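Aspartate--tRNA(Asp/Asn) ligase (PDB 1WYD) probably attaches L-aspartate to both tRNA(Asp) and tRNA(Asn), first activating the amino acid with ATP to form aspartyl-adenylate. Local coordinates at residues B[32-37]-B[47-52]; B[54-59]-B[87-92]. One frame throughout, in Å; residues are numbered along the deposited sequence.

Contact 1: B[32-37]-B[47-52]; sequences GGKKFI and QVVVDK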
loop_
_atom_site.group_PDB
_atom_site.type_symbol
_atom_site.label_atom_id
_atom_site.label_comp_id
_atom_site.label_asym_id
_atom_site.label_seq_id
_atom_site.Cartn_x
_atom_site.Cartn_y
_atom_site.Cartn_z
ATOM N N GLY B 32 29.803 -19.530 -36.214
ATOM C CA GLY B 32 31.199 -19.916 -36.266
ATOM C C GLY B 32 31.563 -21.035 -35.299
ATOM O O GLY B 32 32.675 -21.049 -34.765
ATOM N N GLY B 33 30.646 -21.992 -35.102
ATOM C CA GLY B 33 30.838 -23.034 -34.113
ATOM C C GLY B 33 30.784 -22.542 -32.661
ATOM O O GLY B 33 31.032 -23.312 -31.738
ATOM N N LYS B 34 30.471 -21.264 -32.453
ATOM C CA LYS B 34 30.235 -20.743 -31.100
ATOM C C LYS B 34 28.745 -20.571 -30.825
ATOM O O LYS B 34 27.974 -20.224 -31.722
ATOM C CB LYS B 34 30.953 -19.414 -30.881
ATOM C CG LYS B 34 32.446 -19.563 -30.783
ATOM C CD LYS B 34 33.121 -18.210 -30.793
ATOM C CE LYS B 34 34.456 -18.295 -30.076
ATOM N NZ LYS B 34 35.223 -19.536 -30.441
ATOM N N LYS B 35 28.362 -20.840 -29.580
ATOM C CA LYS B 35 26.998 -20.652 -29.116
ATOM C C LYS B 35 26.910 -19.348 -28.347
ATOM O O LYS B 35 27.656 -19.125 -27.388
ATOM C CB LYS B 35 26.564 -21.805 -28.196
ATOM C CG LYS B 35 25.121 -21.656 -27.694
ATOM C CD LYS B 35 24.427 -23.011 -27.476
ATOM C CE LYS B 35 24.503 -23.935 -28.704
ATOM N NZ LYS B 35 23.341 -23.791 -29.627
ATOM N N PHE B 36 25.985 -18.495 -28.764
ATOM C CA PHE B 36 25.785 -17.244 -28.080
ATOM C C PHE B 36 24.489 -17.291 -27.267
ATOM O O PHE B 36 23.436 -17.571 -27.805
ATOM C CB PHE B 36 25.769 -16.107 -29.093
ATOM C CG PHE B 36 27.117 -15.802 -29.671
ATOM C CD1 PHE B 36 27.523 -16.378 -30.868
ATOM C CD2 PHE B 36 27.987 -14.943 -29.020
ATOM C CE1 PHE B 36 28.781 -16.099 -31.417
ATOM C CE2 PHE B 36 29.250 -14.657 -29.562
ATOM C CZ PHE B 36 29.647 -15.240 -30.757
ATOM N N ILE B 37 24.578 -17.043 -25.967
ATOM C CA ILE B 37 23.380 -16.962 -25.147
ATOM C C ILE B 37 23.190 -15.545 -24.660
ATOM O O ILE B 37 24.014 -15.062 -23.904
ATOM C CB ILE B 37 23.477 -17.919 -23.921
ATOM C CG1 ILE B 37 23.990 -19.301 -24.328
ATOM C CG2 ILE B 37 22.121 -18.039 -23.247
ATOM C CD1 ILE B 37 24.236 -20.206 -23.161
ATOM N N GLN B 47 25.507 -10.986 -22.577
ATOM C CA GLN B 47 25.875 -11.880 -23.679
ATOM C C GLN B 47 26.837 -12.895 -23.117
ATOM O O GLN B 47 27.849 -12.520 -22.534
ATOM C CB GLN B 47 26.564 -11.087 -24.810
ATOM C CG GLN B 47 27.026 -11.894 -26.025
ATOM C CD GLN B 47 27.464 -10.994 -27.190
ATOM O OE1 GLN B 47 28.670 -10.804 -27.428
ATOM N NE2 GLN B 47 26.486 -10.446 -27.917
ATOM N N VAL B 48 26.528 -14.174 -23.270
ATOM C CA VAL B 48 27.483 -15.192 -22.899
ATOM C C VAL B 48 27.899 -15.981 -24.128
ATOM O O VAL B 48 27.108 -16.181 -25.047
ATOM C CB VAL B 48 27.059 -16.070 -21.621
ATOM C CG1 VAL B 48 25.770 -15.591 -20.985
ATOM C CG2 VAL B 48 27.060 -17.600 -21.854
ATOM N N VAL B 49 29.158 -16.397 -24.143
ATOM C CA VAL B 49 29.714 -17.208 -25.218
ATOM C C VAL B 49 30.132 -18.593 -24.674
ATOM O O VAL B 49 30.638 -18.720 -23.560
ATOM C CB VAL B 49 30.896 -16.466 -25.937
ATOM C CG1 VAL B 49 31.207 -17.082 -27.313
ATOM C CG2 VAL B 49 30.590 -14.983 -26.112
ATOM N N VAL B 50 29.858 -19.622 -25.462
ATOM C CA VAL B 50 30.290 -20.981 -25.175
ATOM C C VAL B 50 30.991 -21.444 -26.436
ATOM O O VAL B 50 30.332 -21.730 -27.441
ATOM C CB VAL B 50 29.100 -21.954 -24.898
ATOM C CG1 VAL B 50 29.546 -23.110 -24.030
ATOM C CG2 VAL B 50 27.919 -21.240 -24.257
ATOM N N ASP B 51 32.322 -21.492 -26.407
ATOM C CA ASP B 51 33.057 -21.999 -27.559
ATOM C C ASP B 51 33.064 -23.519 -27.561
ATOM O O ASP B 51 32.686 -24.151 -26.570
ATOM C CB ASP B 51 34.465 -21.378 -27.734
ATOM C CG ASP B 51 35.298 -21.394 -26.469
ATOM O OD1 ASP B 51 35.333 -22.448 -25.788
ATOM O OD2 ASP B 51 35.982 -20.395 -26.095
ATOM N N LYS B 52 33.471 -24.085 -28.696
ATOM C CA LYS B 52 33.416 -25.522 -28.933
ATOM C C LYS B 52 34.064 -26.374 -27.838
ATOM O O LYS B 52 33.507 -27.394 -27.449
ATOM C CB LYS B 52 34.032 -25.863 -30.308
ATOM C CG LYS B 52 33.090 -25.616 -31.504
ATOM C CD LYS B 52 32.181 -26.837 -31.804
ATOM C CE LYS B 52 31.001 -26.485 -32.736
ATOM N NZ LYS B 52 30.145 -27.676 -33.089
#

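Contact 2: B[54-59]-B[87-92]; sequences SSAFGI and LHAEEI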
loop_
_atom_site.group_PDB
_atom_site.type_symbol
_atom_site.label_atom_id
_atom_site.label_comp_id
_atom_site.label_asym_id
_atom_site.label_seq_id
_atom_site.Cartn_x
_atom_site.Cartn_y
_atom_site.Cartn_z
ATOM N N SER B 54 34.776 -25.852 -24.615
ATOM C CA SER B 54 34.338 -25.701 -23.220
ATOM C C SER B 54 33.535 -26.933 -22.735
ATOM O O SER B 54 32.878 -27.600 -23.541
ATOM C CB SER B 54 33.502 -24.425 -23.070
ATOM O OG SER B 54 33.190 -24.165 -21.711
ATOM N N SER B 55 33.595 -27.243 -21.435
ATOM C CA SER B 55 32.774 -28.337 -20.883
ATOM C C SER B 55 31.281 -27.962 -20.798
ATOM O O SER B 55 30.430 -28.838 -20.673
ATOM C CB SER B 55 33.296 -28.874 -19.529
ATOM O OG SER B 55 34.343 -28.085 -18.966
ATOM N N ALA B 56 30.973 -26.666 -20.900
ATOM C CA ALA B 56 29.587 -26.177 -20.904
ATOM C C ALA B 56 28.872 -26.311 -22.261
ATOM O O ALA B 56 27.661 -26.083 -22.365
ATOM C CB ALA B 56 29.537 -24.717 -20.418
ATOM N N PHE B 57 29.620 -26.686 -23.299
ATOM C CA PHE B 57 29.063 -26.753 -24.644
ATOM C C PHE B 57 27.934 -27.771 -24.725
ATOM O O PHE B 57 26.903 -27.505 -25.338
ATOM C CB PHE B 57 30.154 -27.034 -25.690
ATOM C CG PHE B 57 29.673 -26.950 -27.119
ATOM C CD1 PHE B 57 29.111 -25.769 -27.622
ATOM C CD2 PHE B 57 29.779 -28.048 -27.956
ATOM C CE1 PHE B 57 28.661 -25.683 -28.941
ATOM C CE2 PHE B 57 29.339 -27.979 -29.275
ATOM C CZ PHE B 57 28.781 -26.790 -29.772
ATOM N N GLY B 58 28.129 -28.918 -24.082
ATOM C CA GLY B 58 27.187 -30.023 -24.134
ATOM C C GLY B 58 25.817 -29.648 -23.604
ATOM O O GLY B 58 24.808 -29.867 -24.280
ATOM N N ILE B 59 25.776 -29.069 -22.407
ATOM C CA ILE B 59 24.503 -28.690 -21.824
ATOM C C ILE B 59 23.887 -27.504 -22.580
ATOM O O ILE B 59 22.697 -27.502 -22.841
ATOM C CB ILE B 59 24.588 -28.514 -20.256
ATOM C CG1 ILE B 59 23.185 -28.584 -19.617
ATOM C CG2 ILE B 59 25.399 -27.253 -19.845
ATOM C CD1 ILE B 59 23.202 -28.731 -18.109
ATOM N N LEU B 87 30.539 -12.816 -21.151
ATOM C CA LEU B 87 30.932 -13.886 -20.254
ATOM C C LEU B 87 31.277 -15.098 -21.085
ATOM O O LEU B 87 30.461 -15.547 -21.886
ATOM C CB LEU B 87 29.747 -14.247 -19.365
ATOM C CG LEU B 87 29.905 -14.552 -17.871
ATOM C CD1 LEU B 87 28.849 -15.504 -17.457
ATOM C CD2 LEU B 87 31.269 -15.078 -17.535
ATOM N N HIS B 88 32.475 -15.646 -20.891
ATOM C CA HIS B 88 32.896 -16.825 -21.633
ATOM C C HIS B 88 32.600 -18.030 -20.770
ATOM O O HIS B 88 33.247 -18.247 -19.760
ATOM C CB HIS B 88 34.378 -16.720 -22.018
ATOM C CG HIS B 88 34.628 -15.817 -23.194
ATOM N ND1 HIS B 88 35.734 -15.941 -24.010
ATOM C CD2 HIS B 88 33.909 -14.778 -23.694
ATOM C CE1 HIS B 88 35.688 -15.020 -24.957
ATOM N NE2 HIS B 88 34.589 -14.303 -24.790
ATOM N N ALA B 89 31.597 -18.807 -21.144
ATOM C CA ALA B 89 31.068 -19.794 -20.213
ATOM C C ALA B 89 32.041 -20.950 -19.952
ATOM O O ALA B 89 32.708 -21.439 -20.889
ATOM C CB ALA B 89 29.739 -20.306 -20.689
ATOM N N GLU B 90 32.122 -21.381 -18.689
ATOM C CA GLU B 90 32.900 -22.565 -18.325
ATOM C C GLU B 90 31.991 -23.659 -17.770
ATOM O O GLU B 90 32.241 -24.861 -17.951
ATOM C CB GLU B 90 33.991 -22.220 -17.300
ATOM C CG GLU B 90 34.990 -21.156 -17.756
ATOM C CD GLU B 90 36.083 -21.683 -18.692
ATOM O OE1 GLU B 90 36.654 -22.772 -18.434
ATOM O OE2 GLU B 90 36.382 -20.997 -19.698
ATOM N N GLU B 91 30.932 -23.227 -17.086
ATOM C CA GLU B 91 29.973 -24.138 -16.468
ATOM C C GLU B 91 28.592 -23.512 -16.464
ATOM O O GLU B 91 28.451 -22.328 -16.132
ATOM C CB GLU B 91 30.387 -24.485 -15.040
ATOM C CG GLU B 91 29.709 -25.732 -14.501
ATOM C CD GLU B 91 30.121 -26.061 -13.073
ATOM O OE1 GLU B 91 29.694 -27.118 -12.567
ATOM O OE2 GLU B 91 30.871 -25.270 -12.454
ATOM N N ILE B 92 27.596 -24.320 -16.844
ATOM C CA ILE B 92 26.206 -23.923 -16.858
ATOM C C ILE B 92 25.368 -24.979 -16.132
ATOM O O ILE B 92 25.458 -26.186 -16.409
ATOM C CB ILE B 92 25.695 -23.690 -18.327
ATOM C CG1 ILE B 92 26.287 -22.396 -18.928
ATOM C CG2 ILE B 92 24.133 -23.707 -18.413
ATOM C CD1 ILE B 92 26.556 -22.464 -20.437
#

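Contact 1: B[32-37]-B[47-52]
Lys-35 pairs with Val-50, Lys-35 N to Val-50 O being 3.0 Å, and Ile-37 with Val-48 as hydrogen-bonded pairs of an antiparallel hairpin, with Phe-36 and Val-49 as the non-hydrogen-bonded pair between them and the strand axes at 157°. On the face of Phe-36, the aromatic side chain lies alongside Val-49 and points the same way. Its CG is anti to the carbonyl carbon (chi1 -72°), and the CE2 corner of the ring meets Val-49 CG2 at 3.7 Å, while Gln-47 CG lies near the ring plane at the edge. The branched valine offers both methyls to this corner, CG1 being 3.8 Å from CE2. Lys-34 lays its aliphatic chain beside Asp-51, and a bend at chi4 (43°) leaves NZ 3.4 Å from Asp-51 CB. NZ and Asp-51 OD2 are 4.5 Å apart, too far for a salt bridge, although the opposite charges probably still attract. An alanine at Lys-34 would probably leave Asp-51 without this nearby positive charge and take away the methylene CD that lies against Val-49 CG1. On the other face, Ile-37 reaches with CD1 toward two valines, 4.0 Å from Val-50 CG2 and 4.1 Å from Val-48 CG2. Ile-37, Val-48 and Val-50 are all buried, and their beta-branched side chains suit the extended backbone of a strand. Lys-35, on this same face, turns its amine to a salt bridge with Asp-30. The pairing belongs to the OB-fold barrel: strand 18-31 flanks 34-41, strand 85-89 runs parallel to 44-50, and Ser-60 of helix 57-60 touches Val-50.

Contact 2: B[54-59]-B[87-92]
Ser-54 donates its hydroxyl to the backbone of the opposite segment, OG lying 2.9 Å from Ala-89 O. The donor stands 33° out of the carbonyl plane, and the C=O...OG angle is 132°. With OG anti to the backbone N (chi1 -173°), the same oxygen is also placed to accept a weak bond, 3.4 Å from Ala-56 N, which caps the turn. A serine suits this position because one short side chain serves as donor to the strand and acceptor from its own turn. Next to this polar link, Ala-56 points its methyl at the strand corner: CB lies 3.7 Å from Ile-92 CD1 and 3.7 Å from Glu-90 O. The small side chain fits where backbone and side chain approach together. Farther along, Ile-59 brings its branch methyl CG2 to 3.9 Å from Ile-92 CB, the two isoleucines crossing obliquely. That CG2 also lies 3.6 Å from Ile-92 O, so the residue packs against backbone as well as side chain.

Two bends in the chain bring the segments together. A type I turn from Ser-54 to Phe-57 carries Ala-56 into place and leads to a short, weakly bonded helix. Opposite it, Glu-90 and Glu-91 form a classic beta bulge facing Arg-72, and Glu-91 OE2 makes a salt bridge with that arginine. The strand turns a corner at this point. Strand 68-77 pairs antiparallel with both 85-89 and 91-94, with Val-71 touching Leu-87 and Ile-92, while Val-50 of strand 44-50 lies against Ala-56.

How the contacts relate
Contact 1 and contact 2 have centres 9 Å apart in the same OB-fold domain and share a sheet. Strand 44-50 joins them: it forms the hairpin of contact 1, pairs in parallel with strand 85-89 of contact 2, and is followed in the chain by helix 57-60. Probable backbone hydrogen bonds link Val-49 O to Ala-89 N at 2.6 Å and Val-49 N to Leu-87 O at 2.7 Å. Packing adds to this, with Val-50 CG1 3.7 Å from Phe-57 N. Both lie away from the predicted aspartate and ATP sites, in the domain that in this family of synthetases binds the tRNA anticodon.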